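Long-range contact in leukocyte-associated immunoglobulin-like receptor 1 (Mus musculus, PDB 4ESK), which acts as an inhibitory receptor of natural killer cells, B cells and T cells, recruiting tyrosine phosphatases through its cytoplasmic tail, this chain being its extracellular immunoglobulin-like domain: residues R43-G48 against S79-K84. Residues are numbered along the deposited sequence; the frame is centred on the assembly and turned at random.
Sequences RLEKDG and SCIYSK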
loop_
_atom_site.group_PDB
_atom_site.type_symbol
_atom_site.label_atom_id
_atom_site.label_comp_id
_atom_site.label_asym_id
_atom_site.label_seq_id
_atom_site.Cartn_x
_atom_site.Cartn_y
_atom_site.Cartn_z
ATOM N N ARG A 43 8.240 0.794 2.467
ATOM C CA ARG A 43 8.009 1.743 1.401
ATOM C C ARG A 43 6.827 1.346 0.530
ATOM O O ARG A 43 6.526 0.152 0.313
ATOM C CB ARG A 43 9.253 1.970 0.578
ATOM C CG ARG A 43 9.679 0.875 -0.368
ATOM C CD ARG A 43 10.937 1.355 -1.085
ATOM N NE ARG A 43 11.490 0.396 -2.035
ATOM C CZ ARG A 43 12.382 -0.556 -1.748
ATOM N NH1 ARG A 43 12.836 -0.750 -0.514
ATOM N NH2 ARG A 43 12.826 -1.330 -2.718
ATOM N N LEU A 44 6.124 2.376 0.103
ATOM C CA LEU A 44 5.087 2.232 -0.880
ATOM C C LEU A 44 5.734 2.545 -2.205
ATOM O O LEU A 44 6.241 3.665 -2.402
ATOM C CB LEU A 44 3.956 3.190 -0.545
ATOM C CG LEU A 44 2.644 3.107 -1.291
ATOM C CD1 LEU A 44 2.095 1.674 -1.283
ATOM C CD2 LEU A 44 1.708 4.077 -0.590
ATOM N N GLU A 45 5.757 1.556 -3.083
ATOM C CA GLU A 45 6.288 1.694 -4.434
ATOM C C GLU A 45 5.121 2.004 -5.366
ATOM O O GLU A 45 4.079 1.354 -5.281
ATOM C CB GLU A 45 6.984 0.411 -4.889
ATOM C CG GLU A 45 7.712 0.544 -6.237
ATOM C CD GLU A 45 8.318 -0.756 -6.747
ATOM O OE1 GLU A 45 9.537 -0.938 -6.595
ATOM O OE2 GLU A 45 7.577 -1.610 -7.305
ATOM N N LYS A 46 5.302 2.995 -6.236
ATOM C CA LYS A 46 4.312 3.310 -7.281
ATOM C C LYS A 46 5.004 3.290 -8.622
ATOM O O LYS A 46 5.985 4.012 -8.805
ATOM C CB LYS A 46 3.699 4.685 -7.041
ATOM C CG LYS A 46 2.705 5.180 -8.109
ATOM C CD LYS A 46 2.209 6.568 -7.752
ATOM C CE LYS A 46 1.182 7.100 -8.739
ATOM N NZ LYS A 46 1.705 7.188 -10.135
ATOM N N ASP A 47 4.502 2.475 -9.550
ATOM C CA ASP A 47 5.004 2.413 -10.933
ATOM C C ASP A 47 6.528 2.211 -10.985
ATOM O O ASP A 47 7.229 2.902 -11.718
ATOM C CB ASP A 47 4.596 3.678 -11.703
ATOM C CG ASP A 47 3.091 3.864 -11.775
ATOM O OD1 ASP A 47 2.372 2.848 -11.797
ATOM O OD2 ASP A 47 2.630 5.034 -11.817
ATOM N N GLY A 48 7.028 1.287 -10.174
ATOM C CA GLY A 48 8.453 0.963 -10.155
ATOM C C GLY A 48 9.394 1.868 -9.373
ATOM O O GLY A 48 10.596 1.612 -9.386
ATOM N N SER A 79 2.643 -1.269 -4.655
ATOM C CA SER A 79 2.998 -2.426 -3.851
ATOM C C SER A 79 3.758 -1.965 -2.611
ATOM O O SER A 79 4.373 -0.865 -2.597
ATOM C CB SER A 79 3.821 -3.412 -4.672
ATOM O OG SER A 79 5.016 -2.814 -5.122
ATOM N N CYS A 80 3.694 -2.770 -1.553
ATOM C CA CYS A 80 4.440 -2.482 -0.325
ATOM C C CYS A 80 5.744 -3.296 -0.331
ATOM O O CYS A 80 5.726 -4.470 -0.658
ATOM C CB CYS A 80 3.618 -2.876 0.908
ATOM S SG CYS A 80 2.060 -1.953 1.115
ATOM N N ILE A 81 6.861 -2.676 0.045
ATOM C CA ILE A 81 8.161 -3.374 0.169
ATOM C C ILE A 81 8.718 -3.127 1.566
ATOM O O ILE A 81 8.846 -1.972 2.009
ATOM C CB ILE A 81 9.217 -2.920 -0.872
ATOM C CG1 ILE A 81 8.642 -3.067 -2.295
ATOM C CG2 ILE A 81 10.507 -3.719 -0.655
ATOM C CD1 ILE A 81 9.429 -2.427 -3.414
ATOM N N TYR A 82 9.020 -4.214 2.269
ATOM C CA TYR A 82 9.628 -4.155 3.585
ATOM C C TYR A 82 11.102 -4.453 3.394
ATOM O O TYR A 82 11.446 -5.355 2.628
ATOM C CB TYR A 82 8.996 -5.193 4.520
ATOM C CG TYR A 82 7.679 -4.747 5.079
ATOM C CD1 TYR A 82 6.502 -4.976 4.379
ATOM C CD2 TYR A 82 7.604 -4.063 6.293
ATOM C CE1 TYR A 82 5.297 -4.571 4.878
ATOM C CE2 TYR A 82 6.397 -3.620 6.775
ATOM C CZ TYR A 82 5.241 -3.890 6.062
ATOM O OH TYR A 82 4.057 -3.469 6.563
ATOM N N SER A 83 11.966 -3.702 4.070
ATOM C CA SER A 83 13.409 -3.899 3.903
ATOM C C SER A 83 14.213 -3.708 5.182
ATOM O O SER A 83 13.755 -3.118 6.159
ATOM C CB SER A 83 13.953 -2.986 2.793
ATOM O OG SER A 83 13.800 -1.636 3.138
ATOM N N LYS A 84 15.437 -4.231 5.138
ATOM C CA LYS A 84 16.445 -4.031 6.172
ATOM C C LYS A 84 17.778 -3.880 5.417
ATOM O O LYS A 84 18.173 -4.769 4.653
ATOM C CB LYS A 84 16.498 -5.252 7.096
ATOM C CG LYS A 84 17.574 -5.211 8.176
ATOM C CD LYS A 84 17.168 -4.320 9.342
ATOM C CE LYS A 84 18.237 -4.259 10.434
ATOM N NZ LYS A 84 18.792 -5.598 10.781
HETATM O O HOH W 1 11.455 -0.485 2.458
#
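The carbonyl oxygen of Ile81 takes two hydrogen bonds, one from Arg43 N at 2.9 Å and one from a water at 3.0 Å. That water also bonds Ser83 OG at 2.7 Å and accepts from Arg43 NH1, so a single solvent molecule ties the guanidinium to the neighbouring strand. Ile81 N returns a bond to Arg43 O, and Glu45 pairs in the same two-bond manner with Ser79; between these antiparallel hydrogen-bonded pairs lies the non-hydrogen-bonded pair Leu44 and Cys80. With CG between the backbone N and the carbonyl carbon (chi1 74°), the Arg43 chain runs extended to NE across Ile81, whose CG2 lies 3.6 Å above one guanidinium face, towards its rim. Ile81 suits this place because CG2 and CD1 together give the flat cation an apolar bed, CD1 lying 3.6 Å from Arg43 NH2. The same CD1 comes within 3.5 Å of Glu45 OE1, and the Glu45 carboxylate finds its charge partner in Arg91 on strand 88-100. An alanine at Arg43 would probably leave the branches of Ile81 less covered and the water without its guanidinium donor. On the other face Leu44 CD1 packs 4.3 Å from Cys80 SG, beside the disulfide to Cys30 that joins the two sheets of the immunoglobulin fold. That face is thus apolar and cross-linked, whereas the face of Arg43 and Glu45 mixes charge with the apolar cover of buried Ile81, a water bridging at its rim.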